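Local structure of putative fusidic acid resistance protein (2YB5) at residues E117-K131 and I190-I204. The protein probably binds elongation factor G and confers resistance to fusidic acid by promoting clearance of the drug-stalled factor from the ribosome. Numbering follows the deposited sequence.
Sequences EISYLGWNDNSSNRK and ICYDSFKCNQNLDDI. With ZN (zinc ion), chain C.
N198, on the zinc-bearing helix 194-200 of a treble-clef-type zinc finger, meets the edge strand 121-125 and the residues leading into it, and illustrates how one buried amide can fasten a helix to a sheet. N198 OD1 accepts from two successive backbone groups, S119 N (2.7 Å) and Y120 N (2.9 Å), both arriving from the same face of the amide. N198 ND2 donates to S194 O one turn back, at 2.7 Å, and more weakly to Y120 O. N198 ND2 also lies 3.5 Å above the plane of the Y120 ring, over its centre, with amide and ring planes 50° apart. The ring's own edge faces L201 CD2 and the sulfur of C197, which binds the zinc ion together with C191, C158 and C161.

At the helix start, G122 lets S194 come close to the strand, and S194 CB lies 3.5 Å from G122 O. The F195 ring packs against I118 CG2 and L121 CD1. K131 leaves its strand with CG anti to the backbone N (chi1 178°) and then bends at its last two torsions, bringing NZ to Y192 O, S194 OG and N124 OD1. N124 brings ND2 over one face of the Y192 ring, offset toward its rim, the amide plane tilted 56° to the ring, and N124 ND2 reaches Y192 O at 3.3 Å, from the face of that carbonyl opposite K131 NZ.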
loop_
_atom_site.group_PDB
_atom_site.type_symbol
_atom_site.label_atom_id
_atom_site.label_comp_id
_atom_site.label_asym_id
_atom_site.label_seq_id
_atom_site.Cartn_x
_atom_site.Cartn_y
_atom_site.Cartn_z
ATOM N N GLU A 117 -3.525 -4.085 6.149
ATOM C CA GLU A 117 -3.946 -3.079 5.178
ATOM C C GLU A 117 -2.965 -1.941 5.004
ATOM O O GLU A 117 -3.238 -1.003 4.236
ATOM C CB GLU A 117 -5.293 -2.485 5.582
ATOM C CG GLU A 117 -6.409 -3.490 5.722
ATOM C CD GLU A 117 -7.749 -2.800 5.831
ATOM O OE1 GLU A 117 -7.853 -1.854 6.645
ATOM O OE2 GLU A 117 -8.684 -3.187 5.098
ATOM N N ILE A 118 -1.821 -2.006 5.674
ATOM C CA ILE A 118 -0.826 -0.951 5.525
ATOM C C ILE A 118 0.561 -1.486 5.206
ATOM O O ILE A 118 1.019 -2.472 5.788
ATOM C CB ILE A 118 -0.772 -0.003 6.745
ATOM C CG1 ILE A 118 -0.685 -0.764 8.059
ATOM C CG2 ILE A 118 -1.975 0.942 6.760
ATOM C CD1 ILE A 118 -0.285 0.155 9.219
ATOM N N SER A 119 1.189 -0.837 4.232
ATOM C CA SER A 119 2.585 -1.037 3.909
ATOM C C SER A 119 3.415 -0.003 4.656
ATOM O O SER A 119 4.594 -0.208 4.916
ATOM C CB SER A 119 2.805 -0.884 2.412
ATOM O OG SER A 119 2.158 -1.934 1.715
ATOM N N TYR A 120 2.804 1.129 4.966
ATOM C CA TYR A 120 3.449 2.105 5.826
ATOM C C TYR A 120 2.442 2.750 6.771
ATOM O O TYR A 120 1.259 2.867 6.450
ATOM C CB TYR A 120 4.165 3.164 4.983
ATOM C CG TYR A 120 3.295 4.194 4.326
ATOM C CD1 TYR A 120 2.923 5.350 4.996
ATOM C CD2 TYR A 120 2.886 4.040 2.992
ATOM C CE1 TYR A 120 2.130 6.317 4.370
ATOM C CE2 TYR A 120 2.104 4.977 2.377
ATOM C CZ TYR A 120 1.740 6.126 3.060
ATOM O OH TYR A 120 0.970 7.073 2.428
ATOM N N LEU A 121 2.925 3.186 7.919
ATOM C CA LEU A 121 2.066 3.799 8.926
ATOM C C LEU A 121 2.163 5.316 8.854
ATOM O O LEU A 121 3.202 5.901 9.211
ATOM C CB LEU A 121 2.458 3.314 10.322
ATOM C CG LEU A 121 1.569 3.822 11.454
ATOM C CD1 LEU A 121 0.090 3.546 11.147
ATOM C CD2 LEU A 121 2.008 3.170 12.755
ATOM N N GLY A 122 1.077 5.947 8.407
ATOM C CA GLY A 122 1.036 7.385 8.258
ATOM C C GLY A 122 -0.080 7.958 9.094
ATOM O O GLY A 122 -1.233 7.533 8.959
ATOM N N TRP A 123 0.253 8.911 9.956
ATOM C CA TRP A 123 -0.745 9.535 10.828
ATOM C C TRP A 123 -0.475 11.001 11.043
ATOM O O TRP A 123 0.679 11.448 11.031
ATOM C CB TRP A 123 -0.844 8.833 12.187
ATOM C CG TRP A 123 0.310 9.062 13.169
ATOM C CD1 TRP A 123 0.306 9.886 14.270
ATOM C CD2 TRP A 123 1.587 8.408 13.169
ATOM N NE1 TRP A 123 1.504 9.785 14.941
ATOM C CE2 TRP A 123 2.307 8.888 14.287
ATOM C CE3 TRP A 123 2.200 7.473 12.326
ATOM C CZ2 TRP A 123 3.609 8.478 14.568
ATOM C CZ3 TRP A 123 3.487 7.046 12.627
ATOM C CH2 TRP A 123 4.178 7.559 13.725
ATOM N N ASN A 124 -1.556 11.740 11.264
ATOM C CA ASN A 124 -1.490 13.184 11.324
ATOM C C ASN A 124 -1.556 13.688 12.764
ATOM O O ASN A 124 -2.262 13.125 13.610
ATOM C CB ASN A 124 -2.602 13.802 10.456
ATOM C CG ASN A 124 -2.473 13.436 8.977
ATOM O OD1 ASN A 124 -1.390 13.064 8.498
ATOM N ND2 ASN A 124 -3.583 13.529 8.244
ATOM N N ASP A 125 -0.770 14.722 13.042
ATOM C CA ASP A 125 -0.928 15.509 14.257
ATOM C C ASP A 125 -1.402 16.903 13.831
ATOM O O ASP A 125 -0.594 17.783 13.550
ATOM C CB ASP A 125 0.389 15.590 15.035
ATOM C CG ASP A 125 0.264 16.391 16.325
ATOM O OD1 ASP A 125 -0.877 16.646 16.771
ATOM O OD2 ASP A 125 1.314 16.763 16.899
ATOM N N ASN A 126 -2.723 17.069 13.781
ATOM C CA ASN A 126 -3.368 18.319 13.386
ATOM C C ASN A 126 -2.994 19.540 14.242
ATOM O O ASN A 126 -3.118 20.672 13.777
ATOM C CB ASN A 126 -4.901 18.160 13.404
ATOM C CG ASN A 126 -5.412 17.070 12.447
ATOM O OD1 ASN A 126 -6.584 16.694 12.497
ATOM N ND2 ASN A 126 -4.539 16.569 11.576
ATOM N N SER A 127 -2.557 19.324 15.484
ATOM C CA SER A 127 -2.185 20.452 16.359
ATOM C C SER A 127 -0.875 21.138 15.932
ATOM O O SER A 127 -0.644 22.295 16.276
ATOM C CB SER A 127 -2.142 20.025 17.837
ATOM O OG SER A 127 -1.300 18.908 18.057
ATOM N N SER A 128 -0.037 20.432 15.169
ATOM C CA SER A 128 1.200 20.993 14.611
ATOM C C SER A 128 1.225 20.887 13.083
ATOM O O SER A 128 2.260 21.123 12.444
ATOM C CB SER A 128 2.430 20.307 15.228
ATOM O OG SER A 128 2.143 18.982 15.648
ATOM N N ASN A 129 0.069 20.558 12.506
ATOM C CA ASN A 129 -0.077 20.377 11.072
ATOM C C ASN A 129 1.017 19.480 10.488
ATOM O O ASN A 129 1.680 19.810 9.516
ATOM C CB ASN A 129 -0.153 21.740 10.397
ATOM C CG ASN A 129 -1.466 22.441 10.690
ATOM O OD1 ASN A 129 -2.516 22.032 10.188
ATOM N ND2 ASN A 129 -1.424 23.472 11.530
ATOM N N ARG A 130 1.172 18.322 11.102
ATOM C CA ARG A 130 2.261 17.418 10.791
ATOM C C ARG A 130 1.707 16.066 10.347
ATOM O O ARG A 130 0.610 15.680 10.749
ATOM C CB ARG A 130 3.121 17.261 12.045
ATOM C CG ARG A 130 4.431 16.518 11.850
ATOM C CD ARG A 130 5.276 16.595 13.123
ATOM N NE ARG A 130 5.848 17.924 13.329
ATOM C CZ ARG A 130 6.683 18.249 14.315
ATOM N NH1 ARG A 130 7.074 17.345 15.208
ATOM N NH2 ARG A 130 7.142 19.486 14.401
ATOM N N LYS A 131 2.455 15.371 9.492
ATOM C CA LYS A 131 2.239 13.946 9.253
ATOM C C LYS A 131 3.537 13.223 9.569
ATOM O O LYS A 131 4.621 13.697 9.222
ATOM C CB LYS A 131 1.800 13.635 7.804
ATOM C CG LYS A 131 1.600 12.132 7.513
ATOM C CD LYS A 131 1.404 11.805 6.041
ATOM C CE LYS A 131 0.071 12.284 5.457
ATOM N NZ LYS A 131 -1.088 11.597 6.100
ATOM N N ILE A 190 0.829 14.405 -1.566
ATOM C CA ILE A 190 0.488 13.036 -1.225
ATOM C C ILE A 190 -0.914 12.958 -0.612
ATOM O O ILE A 190 -1.494 13.979 -0.226
ATOM C CB ILE A 190 1.498 12.423 -0.226
ATOM C CG1 ILE A 190 1.499 13.204 1.101
ATOM C CG2 ILE A 190 2.895 12.356 -0.841
ATOM C CD1 ILE A 190 2.442 12.628 2.176
ATOM N N CYS A 191 -1.429 11.736 -0.504
ATOM C CA CYS A 191 -2.735 11.491 0.092
ATOM C C CYS A 191 -2.749 12.079 1.500
ATOM O O CYS A 191 -1.868 11.797 2.303
ATOM C CB CYS A 191 -3.031 9.993 0.153
ATOM S SG CYS A 191 -3.188 9.075 -1.461
ATOM N N TYR A 192 -3.734 12.923 1.790
ATOM C CA TYR A 192 -3.900 13.432 3.136
ATOM C C TYR A 192 -4.106 12.280 4.127
ATOM O O TYR A 192 -3.544 12.274 5.224
ATOM C CB TYR A 192 -5.101 14.367 3.218
ATOM C CG TYR A 192 -5.141 15.097 4.532
ATOM C CD1 TYR A 192 -4.245 16.126 4.787
ATOM C CD2 TYR A 192 -6.038 14.734 5.537
ATOM C CE1 TYR A 192 -4.247 16.795 5.999
ATOM C CE2 TYR A 192 -6.052 15.402 6.750
ATOM C CZ TYR A 192 -5.145 16.430 6.974
ATOM O OH TYR A 192 -5.133 17.125 8.156
ATOM N N ASP A 193 -4.928 11.322 3.712
ATOM C CA ASP A 193 -5.252 10.139 4.494
ATOM C C ASP A 193 -4.376 8.963 4.035
ATOM O O ASP A 193 -4.617 8.371 2.989
ATOM C CB ASP A 193 -6.742 9.819 4.308
ATOM C CG ASP A 193 -7.165 8.561 5.009
ATOM O OD1 ASP A 193 -6.364 7.965 5.754
ATOM O OD2 ASP A 193 -8.321 8.157 4.810
ATOM N N SER A 194 -3.356 8.644 4.830
ATOM C CA SER A 194 -2.399 7.598 4.495
ATOM C C SER A 194 -3.034 6.210 4.465
ATOM O O SER A 194 -2.519 5.310 3.801
ATOM C CB SER A 194 -1.229 7.626 5.476
ATOM O OG SER A 194 -0.565 8.881 5.407
ATOM N N PHE A 195 -4.158 6.032 5.157
ATOM C CA PHE A 195 -4.855 4.747 5.132
ATOM C C PHE A 195 -5.510 4.496 3.785
ATOM O O PHE A 195 -5.446 3.383 3.262
ATOM C CB PHE A 195 -5.817 4.638 6.317
ATOM C CG PHE A 195 -5.099 4.729 7.632
ATOM C CD1 PHE A 195 -4.519 3.603 8.187
ATOM C CD2 PHE A 195 -4.906 5.961 8.254
ATOM C CE1 PHE A 195 -3.806 3.683 9.380
ATOM C CE2 PHE A 195 -4.187 6.051 9.441
ATOM C CZ PHE A 195 -3.638 4.907 10.004
ATOM N N LYS A 196 -6.087 5.535 3.190
ATOM C CA LYS A 196 -6.576 5.448 1.814
ATOM C C LYS A 196 -5.423 5.198 0.837
ATOM O O LYS A 196 -5.528 4.338 -0.043
ATOM C CB LYS A 196 -7.316 6.720 1.426
ATOM C CG LYS A 196 -7.981 6.663 0.049
ATOM C CD LYS A 196 -8.250 8.055 -0.515
ATOM C CE LYS A 196 -8.929 7.957 -1.888
ATOM N NZ LYS A 196 -9.050 9.275 -2.573
ATOM N N CYS A 197 -4.341 5.959 0.989
ATOM C CA CYS A 197 -3.085 5.740 0.239
ATOM C C CYS A 197 -2.628 4.272 0.250
ATOM O O CYS A 197 -2.293 3.705 -0.793
ATOM C CB CYS A 197 -1.952 6.589 0.840
ATOM S SG CYS A 197 -0.462 6.685 -0.171
ATOM N N ASN A 198 -2.617 3.680 1.440
ATOM C CA ASN A 198 -2.174 2.294 1.612
ATOM C C ASN A 198 -3.072 1.255 0.939
ATOM O O ASN A 198 -2.611 0.163 0.625
ATOM C CB ASN A 198 -1.998 1.966 3.090
ATOM C CG ASN A 198 -0.638 2.375 3.607
ATOM O OD1 ASN A 198 0.335 1.641 3.437
ATOM N ND2 ASN A 198 -0.557 3.557 4.240
ATOM N N GLN A 199 -4.340 1.612 0.708
ATOM C CA GLN A 199 -5.253 0.796 -0.111
ATOM C C GLN A 199 -4.884 0.855 -1.593
ATOM O O GLN A 199 -5.176 -0.077 -2.337
ATOM C CB GLN A 199 -6.718 1.242 0.063
ATOM C CG GLN A 199 -7.291 1.061 1.471
ATOM C CD GLN A 199 -7.429 -0.392 1.866
ATOM O OE1 GLN A 199 -6.441 -1.123 1.940
ATOM N NE2 GLN A 199 -8.664 -0.830 2.125
ATOM N N ASN A 200 -4.253 1.948 -2.013
ATOM C CA ASN A 200 -3.837 2.131 -3.403
ATOM C C ASN A 200 -2.401 1.684 -3.687
ATOM O O ASN A 200 -2.037 1.460 -4.841
ATOM C CB ASN A 200 -3.925 3.617 -3.798
ATOM C CG ASN A 200 -5.271 4.260 -3.449
ATOM O OD1 ASN A 200 -6.304 3.574 -3.343
ATOM N ND2 ASN A 200 -5.257 5.599 -3.266
ATOM N N LEU A 201 -1.569 1.611 -2.655
ATOM C CA LEU A 201 -0.131 1.452 -2.865
ATOM C C LEU A 201 0.233 0.014 -3.242
ATOM O O LEU A 201 0.154 -0.891 -2.410
ATOM C CB LEU A 201 0.646 1.884 -1.613
ATOM C CG LEU A 201 2.168 1.726 -1.652
ATOM C CD1 LEU A 201 2.788 2.504 -2.819
ATOM C CD2 LEU A 201 2.789 2.164 -0.306
ATOM N N ASP A 202 0.660 -0.195 -4.487
ATOM C CA ASP A 202 0.976 -1.563 -4.937
ATOM C C ASP A 202 2.471 -1.880 -5.032
ATOM O O ASP A 202 2.827 -2.995 -5.399
ATOM C CB ASP A 202 0.279 -1.889 -6.252
ATOM C CG ASP A 202 0.709 -0.988 -7.388
ATOM O OD1 ASP A 202 1.725 -0.271 -7.260
ATOM O OD2 ASP A 202 0.012 -0.994 -8.409
ATOM N N ASP A 203 3.336 -0.928 -4.669
ATOM C CA ASP A 203 4.786 -1.145 -4.711
ATOM C C ASP A 203 5.514 -0.290 -3.667
ATOM O O ASP A 203 5.571 0.931 -3.798
ATOM C CB ASP A 203 5.308 -0.840 -6.119
ATOM C CG ASP A 203 6.732 -1.325 -6.352
ATOM O OD1 ASP A 203 7.421 -1.699 -5.389
ATOM O OD2 ASP A 203 7.168 -1.326 -7.523
ATOM N N ILE A 204 6.067 -0.936 -2.637
ATOM C CA ILE A 204 6.808 -0.217 -1.563
ATOM C C ILE A 204 7.952 0.623 -2.128
ATOM O O ILE A 204 8.335 1.623 -1.521
ATOM C CB ILE A 204 7.348 -1.168 -0.460
ATOM C CG1 ILE A 204 7.740 -0.389 0.805
ATOM C CG2 ILE A 204 8.536 -2.016 -0.967
ATOM C CD1 ILE A 204 6.556 0.169 1.572
HETATM ZN ZN ZN C . -1.408 8.024 -1.961
HETATM O O HOH W 1 -5.117 1.182 4.745
HETATM O O HOH W 2 -0.030 -1.037 0.324
HETATM O O HOH W 3 0.122 9.821 3.077
HETATM O O HOH W 4 -2.980 9.540 7.650
#